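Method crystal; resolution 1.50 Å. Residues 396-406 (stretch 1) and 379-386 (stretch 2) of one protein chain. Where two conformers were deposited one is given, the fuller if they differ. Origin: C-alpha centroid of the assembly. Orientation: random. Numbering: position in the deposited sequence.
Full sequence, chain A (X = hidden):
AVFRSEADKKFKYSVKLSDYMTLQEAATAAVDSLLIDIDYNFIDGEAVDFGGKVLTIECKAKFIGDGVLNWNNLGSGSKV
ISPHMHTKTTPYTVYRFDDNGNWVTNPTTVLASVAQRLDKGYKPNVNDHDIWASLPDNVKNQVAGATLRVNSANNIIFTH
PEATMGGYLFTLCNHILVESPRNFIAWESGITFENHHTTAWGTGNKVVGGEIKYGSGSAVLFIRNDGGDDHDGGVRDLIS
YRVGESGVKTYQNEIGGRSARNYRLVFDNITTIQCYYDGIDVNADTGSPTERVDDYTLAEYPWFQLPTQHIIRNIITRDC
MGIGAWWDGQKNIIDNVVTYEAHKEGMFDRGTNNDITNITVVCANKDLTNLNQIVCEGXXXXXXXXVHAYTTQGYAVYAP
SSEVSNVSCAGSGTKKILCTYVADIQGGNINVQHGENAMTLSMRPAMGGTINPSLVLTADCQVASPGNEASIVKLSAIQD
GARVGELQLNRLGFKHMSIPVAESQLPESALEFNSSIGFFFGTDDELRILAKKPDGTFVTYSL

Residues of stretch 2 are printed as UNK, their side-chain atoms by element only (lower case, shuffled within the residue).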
# COMPACT_ATOMS: atom_id res chain seq x y z
N ALA A 396 -20.52 4.56 -11.30
CA ALA A 396 -19.18 4.34 -10.75
C ALA A 396 -19.25 4.02 -9.25
O ALA A 396 -18.59 3.07 -8.78
CB ALA A 396 -18.30 5.56 -10.99
N VAL A 397 -20.02 4.83 -8.51
CA VAL A 397 -20.26 4.61 -7.09
C VAL A 397 -21.74 4.69 -6.81
O VAL A 397 -22.37 5.77 -6.95
CB VAL A 397 -19.49 5.62 -6.19
CG1 VAL A 397 -19.75 5.33 -4.71
CG2 VAL A 397 -17.97 5.55 -6.47
N TYR A 398 -22.30 3.55 -6.38
CA TYR A 398 -23.71 3.49 -6.01
C TYR A 398 -23.75 3.19 -4.52
O TYR A 398 -23.59 2.05 -4.08
CB TYR A 398 -24.47 2.43 -6.82
CG TYR A 398 -25.96 2.46 -6.58
CD1 TYR A 398 -26.78 3.28 -7.34
CD2 TYR A 398 -26.57 1.66 -5.59
CE1 TYR A 398 -28.15 3.32 -7.12
CE2 TYR A 398 -27.93 1.70 -5.37
CZ TYR A 398 -28.72 2.55 -6.14
OH TYR A 398 -30.09 2.61 -5.95
N ALA A 399 -23.95 4.24 -3.73
CA ALA A 399 -23.79 4.15 -2.27
C ALA A 399 -24.75 5.15 -1.61
O ALA A 399 -24.32 6.08 -0.92
CB ALA A 399 -22.32 4.40 -1.89
N PRO A 400 -26.06 4.94 -1.79
CA PRO A 400 -27.03 6.00 -1.48
C PRO A 400 -26.98 6.54 -0.06
O PRO A 400 -27.25 7.72 0.15
CB PRO A 400 -28.38 5.32 -1.71
CG PRO A 400 -28.10 4.15 -2.54
CD PRO A 400 -26.70 3.76 -2.41
N SER A 401 -26.65 5.68 0.91
CA SER A 401 -26.65 6.07 2.31
C SER A 401 -25.26 6.34 2.85
O SER A 401 -25.09 6.59 4.04
CB SER A 401 -27.30 4.97 3.15
OG SER A 401 -28.66 4.85 2.78
N SER A 402 -24.26 6.36 1.96
CA SER A 402 -22.86 6.51 2.38
C SER A 402 -22.35 7.91 2.13
O SER A 402 -22.97 8.68 1.39
CB SER A 402 -21.99 5.49 1.67
OG SER A 402 -22.38 4.17 2.01
N GLU A 403 -21.21 8.23 2.74
CA GLU A 403 -20.49 9.45 2.38
C GLU A 403 -19.18 9.10 1.70
O GLU A 403 -18.58 8.06 1.97
CB GLU A 403 -20.27 10.33 3.59
CG GLU A 403 -19.38 9.74 4.64
CD GLU A 403 -19.25 10.70 5.81
OE1 GLU A 403 -18.88 11.88 5.59
OE2 GLU A 403 -19.51 10.29 6.95
N VAL A 404 -18.76 9.98 0.79
CA VAL A 404 -17.59 9.76 -0.04
C VAL A 404 -16.66 10.98 0.01
O VAL A 404 -17.14 12.11 0.13
CB VAL A 404 -18.05 9.51 -1.51
CG1 VAL A 404 -16.91 9.09 -2.37
CG2 VAL A 404 -19.13 8.44 -1.57
N SER A 405 -15.36 10.75 -0.11
CA SER A 405 -14.38 11.83 -0.26
C SER A 405 -13.24 11.35 -1.16
O SER A 405 -12.92 10.16 -1.18
CB SER A 405 -13.85 12.27 1.10
OG SER A 405 -13.12 11.21 1.68
N ASN A 406 -12.67 12.28 -1.93
CA ASN A 406 -11.52 12.00 -2.81
C ASN A 406 -11.84 10.89 -3.80
O ASN A 406 -11.25 9.82 -3.76
CB ASN A 406 -10.24 11.72 -2.02
CG ASN A 406 -9.02 11.60 -2.92
OD1 ASN A 406 -9.00 12.14 -4.00
ND2 ASN A 406 -8.03 10.82 -2.50
N UNK A 379 -24.72 2.43 5.53
CA UNK A 379 -24.11 3.74 5.74
C UNK A 379 -22.63 3.59 6.02
O UNK A 379 -22.22 3.56 7.20
N UNK A 380 -21.84 3.52 4.95
CA UNK A 380 -20.39 3.37 5.09
C UNK A 380 -19.67 4.69 4.78
O UNK A 380 -20.30 5.67 4.34
c UNK A 380 -19.86 2.20 4.25
o UNK A 380 -20.31 1.00 4.85
N UNK A 381 -18.36 4.73 5.06
CA UNK A 381 -17.60 5.97 4.87
C UNK A 381 -16.45 5.63 3.93
O UNK A 381 -15.61 4.78 4.26
c UNK A 381 -18.29 4.71 9.72
c UNK A 381 -17.70 6.92 8.67
n UNK A 381 -17.41 5.58 9.18
n UNK A 381 -17.86 3.51 10.17
c UNK A 381 -18.15 6.89 7.20
c UNK A 381 -17.04 6.47 6.22
n UNK A 381 -19.57 5.04 9.82
N UNK A 382 -16.42 6.27 2.76
CA UNK A 382 -15.44 5.94 1.71
C UNK A 382 -14.51 7.11 1.49
O UNK A 382 -15.01 8.26 1.33
c UNK A 382 -18.27 4.51 1.12
c UNK A 382 -16.14 5.63 0.38
c UNK A 382 -17.00 4.36 0.30
c UNK A 382 -17.35 4.06 -1.14
N UNK A 383 -13.20 6.85 1.47
CA UNK A 383 -12.21 7.93 1.27
C UNK A 383 -11.13 7.43 0.33
O UNK A 383 -10.48 6.43 0.65
c UNK A 383 -13.54 7.22 6.90
c UNK A 383 -11.56 8.44 2.57
n UNK A 383 -14.23 7.55 7.98
c UNK A 383 -12.49 8.86 3.70
n UNK A 383 -13.08 5.96 6.76
n UNK A 383 -13.31 8.13 5.94
c UNK A 383 -12.59 7.79 4.71
N UNK A 384 -10.93 8.11 -0.79
CA UNK A 384 -9.88 7.73 -1.70
C UNK A 384 -10.35 6.60 -2.59
O UNK A 384 -10.06 5.44 -2.35
N UNK A 385 -11.13 6.96 -3.60
CA UNK A 385 -11.79 5.99 -4.47
C UNK A 385 -11.40 6.32 -5.91
O UNK A 385 -11.54 7.47 -6.34
c UNK A 385 -13.74 5.96 -2.80
c UNK A 385 -13.39 4.61 -2.12
c UNK A 385 -14.06 5.11 -5.25
c UNK A 385 -13.34 6.11 -4.29
N UNK A 386 -10.93 5.33 -6.65
CA UNK A 386 -10.65 5.52 -8.08
C UNK A 386 -11.41 4.46 -8.85
O UNK A 386 -11.31 3.26 -8.56
c UNK A 386 -8.33 6.58 -7.76
c UNK A 386 -5.91 5.21 -7.82
c UNK A 386 -9.14 5.43 -8.36
s UNK A 386 -6.68 6.69 -8.44

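Position 379 has backbone atoms and nothing beyond CA, so it is glycine. The bare CA of Gly379 rests 3.5 Å from Ser401 O in a CA-H...O contact. There is room for a CB here, so the contact alone does not demand the residue.

Position 380 carries one carbon and then one oxygen: Ser380. Its hydroxyl is hydrogen-bonded elsewhere in the structure, and its backbone does the local work, with Glu403 N donating to Ser380 O at 3.2 Å.

Position 381 shows three carbons, a nitrogen, then a carbon bearing two more nitrogens, the unbranched chain and guanidinium of an arginine. In Arg381 the chain starts on the same sheet face as Glu403, and its CG lies 3.7 Å from Glu403 OE2. Its end leads away, and all three guanidinium nitrogens find hydrogen bonds elsewhere.

Position 382 holds four carbons, forked at the second, which is leucine. Leu382 gives up more area to the other stretch than any other residue here. It points to the face shared with Val404, where its CB is 4.5 Å from Val404 CG1; its CD1 sits 3.9 Å from Ser402 CB and its CD2 4.5 Å from Val397 CG1.

Position 383 repeats the pattern of three carbons, a nitrogen and a carbon with two nitrogens: Arg383. Its CG packs 3.2 Å from Ser405 OG, while the guanidinium reaches away to partners elsewhere.

Position 384 again lacks a side chain. Gly384 has phi 82°, a value that favours glycine, and the chain turns a corner on it. Its CA approaches Asn406 O at 3.2 Å.

Position 385 has four carbons, forked at the first, with one arm two carbons long: isoleucine. Ile385 CG2 meets Val397 CG2 at 4.1 Å, and its CG1 lies 4.5 Å from Val404 CG1.

Position 386 has two carbons, a sulfur and a final carbon in an unbranched line. Met386 points away and makes no contact with stretch 1.

The contact is a parallel beta ladder, strand axes 12° apart. Leu382 lies mid-ladder and bonds through both its backbone N and its O: its N donates to Glu403 O at 2.9 Å and its O accepts from Ser405 N at 2.9 Å. Gly384 N to Ser405 O and Ile385 N to Asn406 O, both 2.9 Å, carry the pairing through the corner. Alternation then sorts the chemistry: Leu382 and Val404 share an apolar face, while the arginines, Glu403 and Ser405 take the other.

Stretch 2 (379-386) GSRLRGIM
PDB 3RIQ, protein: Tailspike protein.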